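Local coordinates for hypothetical protein (Actinomyces odontolyticus, PDB 4MJG), which is of unknown function, a member of the DUF4853 family from an oral actinomycete and possibly a lipoprotein in its natural form, at residues Phe12-Ile22 / Gly58-Val66; Asp113-Phe121 / Val130-Pro138. All coordinates share one frame; numbering follows the deposited sequence.

Contact 1: Phe12-Ile22 / Gly58-Val66. With SO4 (sulfate ion), chain C.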
loop_
_atom_site.group_PDB
_atom_site.type_symbol
_atom_site.label_atom_id
_atom_site.label_comp_id
_atom_site.label_asym_id
_atom_site.label_seq_id
_atom_site.Cartn_x
_atom_site.Cartn_y
_atom_site.Cartn_z
ATOM N N PHE A 12 10.838 -16.054 -8.140
ATOM C CA PHE A 12 11.612 -14.811 -8.175
ATOM C C PHE A 12 12.146 -14.413 -9.558
ATOM O O PHE A 12 11.938 -13.280 -9.990
ATOM C CB PHE A 12 12.761 -14.896 -7.161
ATOM C CG PHE A 12 13.631 -13.674 -7.123
ATOM C CD1 PHE A 12 13.207 -12.529 -6.464
ATOM C CD2 PHE A 12 14.876 -13.672 -7.730
ATOM C CE1 PHE A 12 14.007 -11.400 -6.419
ATOM C CE2 PHE A 12 15.680 -12.547 -7.689
ATOM C CZ PHE A 12 15.245 -11.409 -7.036
ATOM N N PRO A 13 12.826 -15.335 -10.259
ATOM C CA PRO A 13 13.427 -14.955 -11.544
ATOM C C PRO A 13 12.417 -14.477 -12.589
ATOM O O PRO A 13 12.746 -13.624 -13.408
ATOM C CB PRO A 13 14.099 -16.252 -12.030
ATOM C CG PRO A 13 14.189 -17.131 -10.833
ATOM C CD PRO A 13 13.012 -16.770 -9.981
ATOM N N GLU A 14 11.205 -15.025 -12.551
ATOM C CA GLU A 14 10.187 -14.739 -13.561
ATOM C C GLU A 14 9.351 -13.498 -13.246
ATOM O O GLU A 14 8.484 -13.123 -14.032
ATOM C CB GLU A 14 9.273 -15.954 -13.731
ATOM C CG GLU A 14 10.006 -17.214 -14.175
ATOM C CD GLU A 14 9.145 -18.462 -14.095
ATOM O OE1 GLU A 14 7.913 -18.339 -13.933
ATOM O OE2 GLU A 14 9.705 -19.575 -14.194
ATOM N N ARG A 15 9.601 -12.868 -12.101
ATOM C CA ARG A 15 8.898 -11.640 -11.732
ATOM C C ARG A 15 9.445 -10.453 -12.521
ATOM O O ARG A 15 10.601 -10.457 -12.927
ATOM C CB ARG A 15 9.046 -11.370 -10.232
ATOM C CG ARG A 15 8.338 -12.382 -9.346
ATOM C CD ARG A 15 8.695 -12.187 -7.881
ATOM N NE ARG A 15 8.399 -13.376 -7.081
ATOM C CZ ARG A 15 8.788 -13.561 -5.819
ATOM N NH1 ARG A 15 9.492 -12.635 -5.180
ATOM N NH2 ARG A 15 8.476 -14.686 -5.189
ATOM N N VAL A 16 8.615 -9.435 -12.729
ATOM C CA VAL A 16 9.072 -8.203 -13.379
ATOM C C VAL A 16 10.114 -7.512 -12.507
ATOM O O VAL A 16 10.189 -7.762 -11.303
ATOM C CB VAL A 16 7.920 -7.206 -13.671
ATOM C CG1 VAL A 16 6.898 -7.820 -14.616
ATOM C CG2 VAL A 16 7.248 -6.721 -12.389
ATOM N N SER A 17 10.907 -6.638 -13.114
ATOM C CA SER A 17 11.964 -5.941 -12.390
ATOM C C SER A 17 11.371 -4.905 -11.443
ATOM O O SER A 17 10.263 -4.411 -11.657
ATOM C CB SER A 17 12.933 -5.256 -13.354
ATOM O OG SER A 17 12.362 -4.075 -13.887
ATOM N N ILE A 18 12.126 -4.585 -10.399
ATOM C CA ILE A 18 11.747 -3.546 -9.442
ATOM C C ILE A 18 11.299 -2.255 -10.135
ATOM O O ILE A 18 10.309 -1.644 -9.734
ATOM C CB ILE A 18 12.901 -3.253 -8.445
ATOM C CG1 ILE A 18 12.491 -2.199 -7.409
ATOM C CG2 ILE A 18 14.173 -2.820 -9.168
ATOM C CD1 ILE A 18 11.361 -2.631 -6.499
ATOM N N GLU A 19 12.017 -1.864 -11.185
ATOM C CA GLU A 19 11.719 -0.630 -11.910
ATOM C C GLU A 19 10.403 -0.727 -12.679
ATOM O O GLU A 19 9.646 0.244 -12.739
ATOM C CB GLU A 19 12.863 -0.294 -12.865
ATOM C CG GLU A 19 14.176 0.031 -12.163
ATOM C CD GLU A 19 15.368 -0.670 -12.792
ATOM O OE1 GLU A 19 15.411 -1.926 -12.758
ATOM O OE2 GLU A 19 16.260 0.035 -13.314
ATOM N N GLU A 20 10.143 -1.894 -13.266
ATOM C CA GLU A 20 8.888 -2.147 -13.974
ATOM C C GLU A 20 7.722 -2.136 -12.997
ATOM O O GLU A 20 6.631 -1.657 -13.323
ATOM C CB GLU A 20 8.952 -3.500 -14.695
ATOM C CG GLU A 20 7.691 -3.909 -15.456
ATOM C CD GLU A 20 7.496 -3.163 -16.765
ATOM O OE1 GLU A 20 8.282 -2.245 -17.074
ATOM O OE2 GLU A 20 6.537 -3.503 -17.493
ATOM N N TYR A 21 7.962 -2.667 -11.802
ATOM C CA TYR A 21 6.935 -2.747 -10.770
ATOM C C TYR A 21 6.579 -1.361 -10.249
ATOM O O TYR A 21 5.399 -1.015 -10.115
ATOM C CB TYR A 21 7.421 -3.619 -9.623
ATOM C CG TYR A 21 6.337 -4.080 -8.680
ATOM C CD1 TYR A 21 5.982 -3.327 -7.567
ATOM C CD2 TYR A 21 5.691 -5.292 -8.883
ATOM C CE1 TYR A 21 5.000 -3.764 -6.688
ATOM C CE2 TYR A 21 4.710 -5.740 -8.012
ATOM C CZ TYR A 21 4.365 -4.976 -6.919
ATOM O OH TYR A 21 3.396 -5.437 -6.058
ATOM N N ILE A 22 7.608 -0.573 -9.960
ATOM C CA ILE A 22 7.422 0.811 -9.533
ATOM C C ILE A 22 6.644 1.601 -10.588
ATOM O O ILE A 22 5.708 2.344 -10.268
ATOM C CB ILE A 22 8.783 1.485 -9.254
ATOM C CG1 ILE A 22 9.367 0.939 -7.945
ATOM C CG2 ILE A 22 8.632 2.995 -9.167
ATOM C CD1 ILE A 22 10.814 1.303 -7.702
ATOM N N GLY A 58 21.569 -14.567 -1.431
ATOM C CA GLY A 58 22.288 -15.300 -2.470
ATOM C C GLY A 58 21.967 -14.782 -3.860
ATOM O O GLY A 58 21.992 -13.572 -4.101
ATOM N N ASP A 59 21.662 -15.697 -4.777
ATOM C CA ASP A 59 21.327 -15.327 -6.155
ATOM C C ASP A 59 19.862 -14.896 -6.324
ATOM O O ASP A 59 19.447 -14.541 -7.426
ATOM C CB ASP A 59 21.684 -16.458 -7.138
ATOM C CG ASP A 59 20.969 -17.769 -6.829
ATOM O OD1 ASP A 59 19.772 -17.744 -6.461
ATOM O OD2 ASP A 59 21.611 -18.833 -6.964
ATOM N N THR A 60 19.082 -14.938 -5.243
ATOM C CA THR A 60 17.723 -14.390 -5.246
ATOM C C THR A 60 17.668 -13.019 -4.556
ATOM O O THR A 60 16.598 -12.579 -4.129
ATOM C CB THR A 60 16.715 -15.343 -4.560
ATOM O OG1 THR A 60 17.081 -15.530 -3.184
ATOM C CG2 THR A 60 16.675 -16.686 -5.261
ATOM N N GLN A 61 18.818 -12.351 -4.448
ATOM C CA GLN A 61 18.874 -10.993 -3.904
ATOM C C GLN A 61 18.215 -10.023 -4.863
ATOM O O GLN A 61 18.323 -10.173 -6.083
ATOM C CB GLN A 61 20.316 -10.537 -3.672
ATOM C CG GLN A 61 20.905 -10.946 -2.339
ATOM C CD GLN A 61 22.391 -10.643 -2.259
ATOM O OE1 GLN A 61 22.812 -9.727 -1.552
ATOM N NE2 GLN A 61 23.192 -11.406 -2.998
ATOM N N GLY A 62 17.553 -9.012 -4.309
ATOM C CA GLY A 62 16.897 -8.007 -5.122
ATOM C C GLY A 62 16.404 -6.828 -4.312
ATOM O O GLY A 62 17.058 -6.397 -3.361
ATOM N N TYR A 63 15.254 -6.298 -4.710
ATOM C CA TYR A 63 14.694 -5.115 -4.090
ATOM C C TYR A 63 13.193 -5.258 -3.882
ATOM O O TYR A 63 12.495 -5.905 -4.668
ATOM C CB TYR A 63 14.966 -3.886 -4.949
ATOM C CG TYR A 63 16.398 -3.420 -4.926
ATOM C CD1 TYR A 63 16.934 -2.823 -3.793
ATOM C CD2 TYR A 63 17.209 -3.553 -6.043
ATOM C CE1 TYR A 63 18.247 -2.378 -3.770
ATOM C CE2 TYR A 63 18.521 -3.110 -6.031
ATOM C CZ TYR A 63 19.034 -2.523 -4.890
ATOM O OH TYR A 63 20.332 -2.074 -4.866
ATOM N N ARG A 64 12.721 -4.624 -2.816
ATOM C CA ARG A 64 11.333 -4.660 -2.408
ATOM C C ARG A 64 10.838 -3.224 -2.362
ATOM O O ARG A 64 11.599 -2.323 -2.029
ATOM C CB ARG A 64 11.257 -5.265 -1.011
ATOM C CG ARG A 64 9.859 -5.536 -0.513
ATOM C CD ARG A 64 9.868 -5.917 0.960
ATOM N NE ARG A 64 10.785 -7.018 1.259
ATOM C CZ ARG A 64 10.576 -8.295 0.943
ATOM N NH1 ARG A 64 9.481 -8.676 0.286
ATOM N NH2 ARG A 64 11.484 -9.204 1.273
ATOM N N VAL A 65 9.568 -3.005 -2.676
ATOM C CA VAL A 65 9.009 -1.654 -2.610
ATOM C C VAL A 65 7.833 -1.566 -1.630
ATOM O O VAL A 65 6.795 -2.220 -1.801
ATOM C CB VAL A 65 8.644 -1.096 -4.011
ATOM C CG1 VAL A 65 7.633 -1.972 -4.736
ATOM C CG2 VAL A 65 8.131 0.332 -3.902
ATOM N N VAL A 66 8.038 -0.765 -0.586
ATOM C CA VAL A 66 6.980 -0.375 0.331
ATOM C C VAL A 66 6.339 0.873 -0.260
ATOM O O VAL A 66 7.033 1.852 -0.540
ATOM C CB VAL A 66 7.539 -0.048 1.734
ATOM C CG1 VAL A 66 6.447 0.503 2.639
ATOM C CG2 VAL A 66 8.194 -1.277 2.356
HETATM S S SO4 C . 9.319 -12.281 -0.593
HETATM O O1 SO4 C . 9.196 -12.097 -2.059
HETATM O O2 SO4 C . 8.239 -11.563 0.121
HETATM O O3 SO4 C . 9.208 -13.725 -0.284
HETATM O O4 SO4 C . 10.640 -11.781 -0.154
#
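Sulfate O1 is gripped by two donors, Arg-15 NH1 at 3.2 Å and the backbone N of Cys-136; the ion is probably from the crystallisation liquor. Its O4 takes Arg-64 NH2 at 3.1 Å and, more weakly, Arg-64 NH1, while Arg-64 NH1 also reaches O2 at 3.1 Å, the sulfur lying at the edge of the guanidinium and in its plane. The sulfate thus bridges the two arginines, and its charge probably offsets theirs; Arg-15 NH1 also donates to Cys-136 O, and Arg-64 NH1 to Ser-134 O.

Beyond the sulfate no polar bond joins the two segments. Phe-12 lays one ring face against the backbone of Thr-60, whose carbonyl O sits 3.4 Å from Phe-12 CZ, over the rim of the ring, and Gly-62 CA meets the ring edge. The aliphatic contacts follow: Ile-18 turns CG1 away from its own backbone N (chi1 -178°), which sets CG1 3.9 Å from Tyr-63 CB and carries CD1 on to Val-65 CB. Val-65 CG1 in turn packs against CD1 of the Tyr-21 ring, at 3.5 Å.

Helix 18-22, N-capped by Ser-17, runs nearly parallel to strand 62-66, 16° between their directions and 9.2 Å between axes. Leu-26 of helix 26-31 also touches Val-65. Strand 62-73 lies between 44-55 and 127-133 in the antiparallel sheet, and helix 18-24 packs against it.

Contact 2: Asp113-Phe121 / Val130-Pro138. With SO4 (sulfate ion), chain C; SO4 (sulfate ion), chain D.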
loop_
_atom_site.group_PDB
_atom_site.type_symbol
_atom_site.label_atom_id
_atom_site.label_comp_id
_atom_site.label_asym_id
_atom_site.label_seq_id
_atom_site.Cartn_x
_atom_site.Cartn_y
_atom_site.Cartn_z
ATOM N N ASP A 113 -0.959 -10.769 -3.644
ATOM C CA ASP A 113 -0.804 -10.832 -5.104
ATOM C C ASP A 113 -0.094 -12.119 -5.523
ATOM O O ASP A 113 0.441 -12.854 -4.686
ATOM C CB ASP A 113 -0.068 -9.595 -5.654
ATOM C CG ASP A 113 1.355 -9.448 -5.112
ATOM O OD1 ASP A 113 2.079 -10.461 -5.029
ATOM O OD2 ASP A 113 1.757 -8.307 -4.777
ATOM N N ASN A 114 -0.089 -12.378 -6.826
ATOM C CA ASN A 114 0.473 -13.622 -7.375
ATOM C C ASN A 114 1.993 -13.758 -7.212
ATOM O O ASN A 114 2.547 -14.828 -7.465
ATOM C CB ASN A 114 0.063 -13.822 -8.848
ATOM C CG ASN A 114 0.014 -12.520 -9.634
ATOM O OD1 ASN A 114 -0.458 -11.491 -9.134
ATOM N ND2 ASN A 114 0.485 -12.562 -10.876
ATOM N N TYR A 115 2.654 -12.681 -6.785
ATOM C CA TYR A 115 4.089 -12.701 -6.474
ATOM C C TYR A 115 4.363 -13.053 -5.011
ATOM O O TYR A 115 5.513 -13.254 -4.624
ATOM C CB TYR A 115 4.716 -11.334 -6.771
ATOM C CG TYR A 115 4.966 -11.020 -8.229
ATOM C CD1 TYR A 115 4.321 -11.716 -9.252
ATOM C CD2 TYR A 115 5.845 -10.000 -8.586
ATOM C CE1 TYR A 115 4.563 -11.412 -10.584
ATOM C CE2 TYR A 115 6.087 -9.689 -9.914
ATOM C CZ TYR A 115 5.446 -10.398 -10.908
ATOM O OH TYR A 115 5.694 -10.090 -12.221
ATOM N N GLY A 116 3.315 -13.129 -4.197
ATOM C CA GLY A 116 3.481 -13.290 -2.750
ATOM C C GLY A 116 3.600 -11.945 -2.050
ATOM O O GLY A 116 3.799 -11.880 -0.832
ATOM N N GLY A 117 3.469 -10.871 -2.831
ATOM C CA GLY A 117 3.436 -9.520 -2.310
ATOM C C GLY A 117 2.121 -9.226 -1.632
ATOM O O GLY A 117 1.226 -10.068 -1.603
ATOM N N LEU A 118 1.993 -8.008 -1.123
ATOM C CA LEU A 118 1.044 -7.722 -0.063
ATOM C C LEU A 118 0.462 -6.308 -0.129
ATOM O O LEU A 118 1.138 -5.355 -0.517
ATOM C CB LEU A 118 1.774 -7.912 1.269
ATOM C CG LEU A 118 1.075 -7.523 2.563
ATOM C CD1 LEU A 118 0.031 -8.570 2.877
ATOM C CD2 LEU A 118 2.076 -7.400 3.707
ATOM N N VAL A 119 -0.800 -6.189 0.257
ATOM C CA VAL A 119 -1.413 -4.900 0.557
ATOM C C VAL A 119 -2.220 -5.077 1.831
ATOM O O VAL A 119 -3.021 -5.998 1.921
ATOM C CB VAL A 119 -2.331 -4.416 -0.575
ATOM C CG1 VAL A 119 -2.990 -3.093 -0.201
ATOM C CG2 VAL A 119 -1.542 -4.283 -1.867
ATOM N N GLU A 120 -2.000 -4.205 2.813
ATOM C CA GLU A 120 -2.593 -4.380 4.137
ATOM C C GLU A 120 -3.482 -3.217 4.560
ATOM O O GLU A 120 -3.064 -2.059 4.551
ATOM C CB GLU A 120 -1.503 -4.591 5.191
ATOM C CG GLU A 120 -2.070 -4.788 6.588
ATOM C CD GLU A 120 -1.111 -5.492 7.522
ATOM O OE1 GLU A 120 0.085 -5.132 7.516
ATOM O OE2 GLU A 120 -1.558 -6.397 8.265
ATOM N N PHE A 121 -4.708 -3.546 4.946
ATOM C CA PHE A 121 -5.628 -2.591 5.541
ATOM C C PHE A 121 -5.581 -2.807 7.046
ATOM O O PHE A 121 -6.061 -3.834 7.531
ATOM C CB PHE A 121 -7.044 -2.836 5.029
ATOM C CG PHE A 121 -7.170 -2.779 3.530
ATOM C CD1 PHE A 121 -6.878 -3.888 2.753
ATOM C CD2 PHE A 121 -7.595 -1.617 2.898
ATOM C CE1 PHE A 121 -6.997 -3.839 1.374
ATOM C CE2 PHE A 121 -7.717 -1.564 1.518
ATOM C CZ PHE A 121 -7.416 -2.676 0.753
ATOM N N VAL A 130 -3.733 2.052 5.070
ATOM C CA VAL A 130 -3.537 1.208 3.888
ATOM C C VAL A 130 -2.072 1.273 3.485
ATOM O O VAL A 130 -1.566 2.341 3.134
ATOM C CB VAL A 130 -4.421 1.658 2.715
ATOM C CG1 VAL A 130 -4.309 0.677 1.560
ATOM C CG2 VAL A 130 -5.868 1.772 3.162
ATOM N N ARG A 131 -1.396 0.129 3.567
ATOM C CA ARG A 131 0.042 0.039 3.337
ATOM C C ARG A 131 0.313 -1.086 2.325
ATOM O O ARG A 131 -0.386 -2.097 2.289
ATOM C CB ARG A 131 0.769 -0.198 4.670
ATOM C CG ARG A 131 2.253 -0.532 4.556
ATOM C CD ARG A 131 2.964 -0.371 5.895
ATOM N NE ARG A 131 4.351 -0.841 5.856
ATOM C CZ ARG A 131 4.727 -2.123 5.871
ATOM N NH1 ARG A 131 3.826 -3.104 5.908
ATOM N NH2 ARG A 131 6.023 -2.431 5.838
ATOM N N SER A 132 1.300 -0.892 1.466
ATOM C CA SER A 132 1.679 -1.922 0.497
ATOM C C SER A 132 3.125 -2.320 0.703
ATOM O O SER A 132 3.933 -1.520 1.159
ATOM C CB SER A 132 1.445 -1.439 -0.936
ATOM O OG SER A 132 2.505 -0.622 -1.388
ATOM N N ARG A 133 3.436 -3.570 0.382
ATOM C CA ARG A 133 4.786 -4.090 0.509
ATOM C C ARG A 133 4.954 -5.210 -0.515
ATOM O O ARG A 133 4.505 -6.332 -0.304
ATOM C CB ARG A 133 5.030 -4.591 1.931
ATOM C CG ARG A 133 6.404 -5.203 2.155
ATOM C CD ARG A 133 6.687 -5.429 3.634
ATOM N NE ARG A 133 8.027 -5.970 3.872
ATOM C CZ ARG A 133 8.344 -7.264 3.864
ATOM N NH1 ARG A 133 7.427 -8.194 3.621
ATOM N NH2 ARG A 133 9.597 -7.638 4.093
ATOM N N SER A 134 5.591 -4.891 -1.633
ATOM C CA SER A 134 5.759 -5.849 -2.726
ATOM C C SER A 134 6.541 -7.080 -2.289
ATOM O O SER A 134 7.185 -7.085 -1.240
ATOM C CB SER A 134 6.504 -5.207 -3.900
ATOM O OG SER A 134 7.901 -5.184 -3.652
ATOM N N ALA A 135 6.483 -8.115 -3.123
ATOM C CA ALA A 135 7.377 -9.256 -3.001
ATOM C C ALA A 135 8.768 -8.800 -3.393
ATOM O O ALA A 135 8.933 -7.698 -3.922
ATOM C CB ALA A 135 6.919 -10.381 -3.913
ATOM N N CYS A 136 9.767 -9.636 -3.134
ATOM C CA CYS A 136 11.140 -9.327 -3.528
ATOM C C CYS A 136 11.251 -9.419 -5.049
ATOM O O CYS A 136 10.785 -10.384 -5.646
ATOM C CB CYS A 136 12.127 -10.284 -2.862
ATOM S SG CYS A 136 13.847 -9.720 -2.878
ATOM N N LEU A 137 11.856 -8.409 -5.669
ATOM C CA LEU A 137 11.910 -8.318 -7.126
ATOM C C LEU A 137 13.347 -8.306 -7.641
ATOM O O LEU A 137 14.221 -7.702 -7.026
ATOM C CB LEU A 137 11.185 -7.055 -7.595
ATOM C CG LEU A 137 9.717 -6.976 -7.170
ATOM C CD1 LEU A 137 9.158 -5.577 -7.377
ATOM C CD2 LEU A 137 8.886 -8.005 -7.919
ATOM N N PRO A 138 13.596 -8.968 -8.785
ATOM C CA PRO A 138 14.933 -8.977 -9.363
ATOM C C PRO A 138 15.261 -7.673 -10.075
ATOM O O PRO A 138 14.377 -6.845 -10.288
ATOM C CB PRO A 138 14.860 -10.122 -10.367
ATOM C CG PRO A 138 13.444 -10.106 -10.826
ATOM C CD PRO A 138 12.633 -9.701 -9.628
HETATM S S SO4 C . 9.319 -12.281 -0.593
HETATM O O1 SO4 C . 9.196 -12.097 -2.059
HETATM O O2 SO4 C . 8.239 -11.563 0.121
HETATM O O3 SO4 C . 9.208 -13.725 -0.284
HETATM O O4 SO4 C . 10.640 -11.781 -0.154
HETATM S S SO4 D . 9.347 -4.440 6.983
HETATM O O1 SO4 D . 8.035 -5.053 7.302
HETATM O O2 SO4 D . 10.419 -5.461 7.077
HETATM O O3 SO4 D . 9.296 -3.882 5.611
HETATM O O4 SO4 D . 9.620 -3.349 7.946
#
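Backbone hydrogen bonds pair Leu-118 with Arg-133 and Glu-120 with Arg-131, joining the two strands of an antiparallel beta hairpin. Glu-120 N to Arg-131 O is nearly straight, 2.7 Å and 177°; Arg-133 N to Leu-118 O is 3.0 Å, whereas the return bond from Leu-118 N is weak. Val-119 and Val-130, at non-hydrogen-bonded positions, add CA-H...O contacts to the carbonyls of Arg-131 and Glu-120, which form a hydrogen-bonded pair.

Apolar contacts lie on the Val-119/Phe-121 face and beyond the strands. Phe-121 and Val-130 stand side by side, ring CD2 3.8 Å from Val-130 CG2. Farther on, Ala-135 CB rests on Tyr-115 CB, and Leu-137 CD2 meets the edge of the Tyr-115 ring 3.7 Å from CD2, the side chains crossing at about a right angle.

Polar groups shape the preceding turn: Asp-113 OD1 accepts from Tyr-115 N, an Asx turn, and from Gly-117 N, the donors arriving from opposite faces of the carboxylate.

Two sulfates complete the account. Cys-136 N donates at 2.7 Å to O1 of the one shared with Arg-15 and Arg-64. The extended Arg-133 puts NE 3.0 Å from O3 of the other; Arg-131 NH2 stands 3.6 Å from the same O3, too long for a bond. A leucine in place of Arg-133 would probably leave that sulfate without its NE-H donor and more loosely held.

Backbone bonds therefore set the pairing, while the arginines probably make the Leu-118/Glu-120 face locally positive, partly offset by Glu-120, itself bonded to Gln-110, which is consistent with the sulfate found there.

Overall arrangement
Contact 2 lies nearer the middle of the protein, its centre about 8 Å from that of the chain, against about 17 Å for contact 1. Both are partly buried and reach the same antiparallel sheet, in which strands 62-73 and 127-133 are neighbours. Their chemistry differs with their place: contact 2 joins two strands through backbone hydrogen bonds, whereas contact 1 lays a helix and the loop before it against a strand through apolar side chains. The 130-138 segment ties them together, Leu-137 N bonding to Tyr-63 O and Cys-136 O to Arg-15 NH1. Cys-136 is also disulfide-bonded to Cys-55 of strand 44-55, joining the segment covalently to the sheet, and one sulfate touches both contacts.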